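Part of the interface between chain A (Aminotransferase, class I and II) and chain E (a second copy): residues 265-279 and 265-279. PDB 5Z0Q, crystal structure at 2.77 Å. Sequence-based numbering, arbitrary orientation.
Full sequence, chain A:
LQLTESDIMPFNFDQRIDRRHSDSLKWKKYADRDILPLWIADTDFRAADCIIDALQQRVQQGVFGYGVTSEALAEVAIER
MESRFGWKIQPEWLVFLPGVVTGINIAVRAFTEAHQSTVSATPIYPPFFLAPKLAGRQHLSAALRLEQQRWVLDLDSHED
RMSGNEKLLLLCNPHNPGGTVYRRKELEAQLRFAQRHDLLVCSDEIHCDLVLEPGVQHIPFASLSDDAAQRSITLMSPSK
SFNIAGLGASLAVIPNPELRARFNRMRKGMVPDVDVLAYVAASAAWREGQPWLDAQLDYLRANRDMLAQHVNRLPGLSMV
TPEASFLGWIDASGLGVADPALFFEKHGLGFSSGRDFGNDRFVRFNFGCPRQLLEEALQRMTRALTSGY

Chain A 265-279: RMRKGMVPDVDVLAY
Chain E (265-279) RMRKGMVPDVDVLAY

Homodimers often place like against like along a twofold axis, and the paired 265-279 stretches of this aminotransferase illustrate the principle. In chain A the first helix gives way at Lys A268; both chains then turn through Gly A269 or Gly E269 at positive phi (80° and 75°), run extended from 271 to 275, and enter a second helix. The register is self-matched: CA of Val A271 lies 5.6 Å from CA of Val E271, and the CA atoms of Asp A275 and Asp E275 are 7.3 Å apart.

Met E270 and Met A270 cover the most surface, 101 and 85 Å² of the 548 Å² buried. Both adopt t, p, t rotamers, and their CG atoms meet at 3.5 Å. Each side chain then reaches a backbone carbonyl of the partner: CE of Met A270 sits 3.3 Å from O of Met E266, and CE of Met E270 3.4 Å from O of Met A266. Alongside, Val E271 CG2 approaches Met A270 O at 3.2 Å.

No hydrogen bond crosses between the stretches; packing does the work, continued by Leu A277 CD1 against Leu E277 CD1 at 3.6 Å (both m, t). Between these apolar contacts, OD2 of Asp A275 and OD2 of Asp E275 stand 3.4 Å apart, two acceptors unbonded to each other, while each OD1 caps its own helix, 2.5 Å from N of Leu A277 or Leu E277 respectively.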

# COMPACT_ATOMS: atom_id res chain seq x y z
N ARG A 265 -15.16 3.52 -4.04
CA ARG A 265 -15.12 4.98 -4.03
C ARG A 265 -14.37 5.49 -2.80
O ARG A 265 -13.65 6.49 -2.88
CB ARG A 265 -16.54 5.54 -4.09
CG ARG A 265 -16.61 7.06 -4.11
CD ARG A 265 -17.95 7.56 -4.63
NE ARG A 265 -19.07 7.16 -3.78
CZ ARG A 265 -19.90 6.15 -4.05
NH1 ARG A 265 -19.74 5.43 -5.15
NH2 ARG A 265 -20.89 5.86 -3.21
N MET A 266 -14.54 4.81 -1.66
CA MET A 266 -13.80 5.19 -0.46
C MET A 266 -12.33 4.81 -0.57
O MET A 266 -11.47 5.46 0.05
CB MET A 266 -14.44 4.53 0.77
CG MET A 266 -13.78 4.87 2.09
SD MET A 266 -13.88 6.62 2.50
CE MET A 266 -15.66 6.87 2.45
N ARG A 267 -12.01 3.79 -1.35
CA ARG A 267 -10.64 3.30 -1.47
C ARG A 267 -9.83 4.11 -2.48
O ARG A 267 -8.62 4.27 -2.30
CB ARG A 267 -10.65 1.82 -1.86
CG ARG A 267 -9.29 1.15 -1.96
CD ARG A 267 -8.74 1.17 -3.38
NE ARG A 267 -7.49 0.42 -3.48
CZ ARG A 267 -7.41 -0.85 -3.84
NH1 ARG A 267 -6.23 -1.46 -3.90
NH2 ARG A 267 -8.51 -1.52 -4.16
N LYS A 268 -10.48 4.62 -3.53
CA LYS A 268 -9.76 5.17 -4.68
C LYS A 268 -8.89 6.35 -4.28
O LYS A 268 -9.33 7.24 -3.54
CB LYS A 268 -10.77 5.59 -5.75
CG LYS A 268 -10.15 6.09 -7.04
CD LYS A 268 -11.19 6.16 -8.14
CE LYS A 268 -12.42 6.94 -7.68
NZ LYS A 268 -13.54 6.85 -8.66
N GLY A 269 -7.65 6.35 -4.77
CA GLY A 269 -6.72 7.43 -4.51
C GLY A 269 -6.06 7.35 -3.15
O GLY A 269 -4.85 7.58 -3.02
N MET A 270 -6.84 7.02 -2.12
CA MET A 270 -6.33 7.00 -0.76
C MET A 270 -5.52 5.74 -0.47
O MET A 270 -4.51 5.79 0.24
CB MET A 270 -7.49 7.13 0.23
CG MET A 270 -7.07 7.53 1.63
SD MET A 270 -6.36 9.19 1.70
CE MET A 270 -6.10 9.36 3.46
N VAL A 271 -5.94 4.60 -1.02
CA VAL A 271 -5.28 3.32 -0.80
C VAL A 271 -4.64 2.89 -2.11
O VAL A 271 -5.33 2.79 -3.13
CB VAL A 271 -6.27 2.26 -0.29
CG1 VAL A 271 -5.55 0.95 0.00
CG2 VAL A 271 -7.00 2.77 0.94
N PRO A 272 -3.34 2.62 -2.14
CA PRO A 272 -2.65 2.31 -3.40
C PRO A 272 -2.95 0.88 -3.85
O PRO A 272 -3.64 0.12 -3.19
CB PRO A 272 -1.18 2.48 -3.04
CG PRO A 272 -1.12 2.14 -1.59
CD PRO A 272 -2.41 2.64 -1.00
N ASP A 273 -2.40 0.53 -5.01
CA ASP A 273 -2.54 -0.81 -5.56
C ASP A 273 -1.54 -1.76 -4.89
O ASP A 273 -0.61 -1.35 -4.20
CB ASP A 273 -2.33 -0.80 -7.07
CG ASP A 273 -3.47 -0.12 -7.81
OD1 ASP A 273 -4.58 -0.05 -7.25
OD2 ASP A 273 -3.25 0.33 -8.96
N VAL A 274 -1.75 -3.05 -5.12
CA VAL A 274 -0.90 -4.07 -4.52
C VAL A 274 0.46 -4.07 -5.20
O VAL A 274 0.58 -3.81 -6.41
CB VAL A 274 -1.58 -5.45 -4.60
CG1 VAL A 274 -0.74 -6.51 -3.89
CG2 VAL A 274 -2.98 -5.39 -4.01
N ASP A 275 1.50 -4.36 -4.42
CA ASP A 275 2.85 -4.47 -4.95
C ASP A 275 2.91 -5.51 -6.06
O ASP A 275 2.20 -6.52 -6.04
CB ASP A 275 3.82 -4.84 -3.82
CG ASP A 275 5.28 -4.78 -4.24
OD1 ASP A 275 5.66 -5.47 -5.22
OD2 ASP A 275 6.06 -4.04 -3.60
N VAL A 276 3.77 -5.24 -7.05
CA VAL A 276 3.95 -6.17 -8.16
C VAL A 276 4.48 -7.51 -7.65
O VAL A 276 4.03 -8.58 -8.09
CB VAL A 276 4.88 -5.56 -9.22
CG1 VAL A 276 5.60 -6.64 -10.00
CG2 VAL A 276 4.08 -4.67 -10.17
N LEU A 277 5.42 -7.48 -6.71
CA LEU A 277 5.98 -8.71 -6.16
C LEU A 277 5.02 -9.38 -5.18
O LEU A 277 5.07 -10.60 -5.01
CB LEU A 277 7.31 -8.41 -5.47
CG LEU A 277 8.41 -7.85 -6.38
CD1 LEU A 277 9.61 -7.42 -5.56
CD2 LEU A 277 8.82 -8.87 -7.42
N ALA A 278 4.14 -8.61 -4.53
CA ALA A 278 3.19 -9.20 -3.60
C ALA A 278 2.17 -10.06 -4.31
O ALA A 278 1.72 -11.08 -3.77
CB ALA A 278 2.50 -8.10 -2.79
N TYR A 279 1.77 -9.68 -5.53
CA TYR A 279 0.87 -10.51 -6.31
C TYR A 279 1.49 -11.86 -6.63
O TYR A 279 0.82 -12.89 -6.60
CB TYR A 279 0.47 -9.79 -7.60
CG TYR A 279 -0.72 -8.88 -7.48
CD1 TYR A 279 -1.82 -9.24 -6.70
CD2 TYR A 279 -0.76 -7.65 -8.13
CE1 TYR A 279 -2.92 -8.41 -6.59
CE2 TYR A 279 -1.85 -6.82 -8.02
CZ TYR A 279 -2.93 -7.20 -7.25
OH TYR A 279 -4.02 -6.36 -7.14
N ARG E 265 -1.91 11.27 11.26
CA ARG E 265 -3.24 10.93 11.74
C ARG E 265 -4.17 10.60 10.58
O ARG E 265 -4.99 9.68 10.67
CB ARG E 265 -3.81 12.08 12.57
CG ARG E 265 -4.84 11.68 13.62
CD ARG E 265 -6.24 11.55 13.03
NE ARG E 265 -7.24 11.27 14.05
CZ ARG E 265 -8.53 11.08 13.81
NH1 ARG E 265 -8.99 11.12 12.56
NH2 ARG E 265 -9.37 10.84 14.81
N MET E 266 -4.04 11.33 9.47
CA MET E 266 -4.86 11.08 8.29
C MET E 266 -4.46 9.82 7.54
O MET E 266 -5.21 9.38 6.67
CB MET E 266 -4.80 12.29 7.36
CG MET E 266 -6.11 12.61 6.65
SD MET E 266 -7.43 12.99 7.82
CE MET E 266 -6.66 14.28 8.79
N ARG E 267 -3.30 9.24 7.85
CA ARG E 267 -2.82 8.04 7.19
C ARG E 267 -3.15 6.76 7.93
O ARG E 267 -3.42 5.74 7.29
CB ARG E 267 -1.30 8.12 6.99
CG ARG E 267 -0.69 6.83 6.47
CD ARG E 267 0.82 6.82 6.53
NE ARG E 267 1.34 5.56 6.01
CZ ARG E 267 2.63 5.28 5.91
NH1 ARG E 267 3.02 4.11 5.42
NH2 ARG E 267 3.54 6.17 6.30
N LYS E 268 -3.16 6.79 9.27
CA LYS E 268 -3.29 5.59 10.08
C LYS E 268 -4.49 4.75 9.67
O LYS E 268 -5.58 5.28 9.45
CB LYS E 268 -3.40 5.98 11.56
CG LYS E 268 -2.20 5.57 12.40
CD LYS E 268 -2.11 4.06 12.54
CE LYS E 268 -0.94 3.67 13.43
NZ LYS E 268 -0.86 2.20 13.65
N GLY E 269 -4.28 3.45 9.58
CA GLY E 269 -5.33 2.50 9.17
C GLY E 269 -5.67 2.48 7.69
O GLY E 269 -5.78 1.41 7.09
N MET E 270 -5.84 3.66 7.09
CA MET E 270 -6.23 3.73 5.68
C MET E 270 -5.08 3.31 4.77
O MET E 270 -5.26 2.48 3.87
CB MET E 270 -6.69 5.15 5.35
CG MET E 270 -7.68 5.22 4.21
SD MET E 270 -9.29 4.52 4.63
CE MET E 270 -10.24 5.01 3.19
N VAL E 271 -3.90 3.87 4.98
CA VAL E 271 -2.73 3.62 4.14
C VAL E 271 -1.78 2.69 4.90
O VAL E 271 -1.42 3.00 6.04
CB VAL E 271 -2.02 4.93 3.76
CG1 VAL E 271 -0.84 4.65 2.86
CG2 VAL E 271 -3.00 5.88 3.09
N PRO E 272 -1.37 1.58 4.31
CA PRO E 272 -0.52 0.62 5.02
C PRO E 272 0.95 1.05 5.00
O PRO E 272 1.32 2.07 4.42
CB PRO E 272 -0.74 -0.67 4.24
CG PRO E 272 -0.96 -0.20 2.84
CD PRO E 272 -1.71 1.11 2.96
N ASP E 273 1.78 0.23 5.63
CA ASP E 273 3.22 0.45 5.62
C ASP E 273 3.80 0.13 4.24
O ASP E 273 3.16 -0.51 3.40
CB ASP E 273 3.90 -0.40 6.69
CG ASP E 273 3.43 -0.07 8.09
OD1 ASP E 273 3.40 1.13 8.44
OD2 ASP E 273 3.09 -1.01 8.84
N VAL E 274 5.03 0.60 4.02
CA VAL E 274 5.71 0.31 2.76
C VAL E 274 6.11 -1.16 2.73
O VAL E 274 6.50 -1.74 3.75
CB VAL E 274 6.93 1.23 2.59
CG1 VAL E 274 7.72 0.87 1.34
CG2 VAL E 274 6.50 2.68 2.54
N ASP E 275 5.98 -1.78 1.55
CA ASP E 275 6.31 -3.18 1.37
C ASP E 275 7.75 -3.46 1.81
O ASP E 275 8.63 -2.60 1.69
CB ASP E 275 6.11 -3.57 -0.10
CG ASP E 275 6.32 -5.06 -0.35
OD1 ASP E 275 7.46 -5.54 -0.22
OD2 ASP E 275 5.33 -5.74 -0.69
N VAL E 276 7.97 -4.67 2.32
CA VAL E 276 9.31 -5.06 2.78
C VAL E 276 10.30 -5.03 1.63
O VAL E 276 11.42 -4.51 1.76
CB VAL E 276 9.26 -6.44 3.46
CG1 VAL E 276 10.62 -7.10 3.45
CG2 VAL E 276 8.75 -6.31 4.89
N LEU E 277 9.91 -5.59 0.48
CA LEU E 277 10.80 -5.59 -0.68
C LEU E 277 10.92 -4.20 -1.29
O LEU E 277 11.95 -3.87 -1.89
CB LEU E 277 10.30 -6.59 -1.72
CG LEU E 277 10.42 -8.06 -1.32
CD1 LEU E 277 9.72 -8.96 -2.32
CD2 LEU E 277 11.88 -8.46 -1.19
N ALA E 278 9.88 -3.36 -1.15
CA ALA E 278 9.94 -2.01 -1.69
C ALA E 278 10.99 -1.17 -0.97
O ALA E 278 11.68 -0.36 -1.60
CB ALA E 278 8.57 -1.35 -1.60
N TYR E 279 11.13 -1.36 0.34
CA TYR E 279 12.17 -0.66 1.09
C TYR E 279 13.56 -1.00 0.56
O TYR E 279 14.40 -0.11 0.38
CB TYR E 279 12.07 -1.00 2.57
CG TYR E 279 11.21 -0.07 3.39
CD1 TYR E 279 11.29 1.31 3.22
CD2 TYR E 279 10.32 -0.56 4.33
CE1 TYR E 279 10.50 2.17 3.96
CE2 TYR E 279 9.53 0.29 5.08
CZ TYR E 279 9.62 1.65 4.90
OH TYR E 279 8.83 2.49 5.64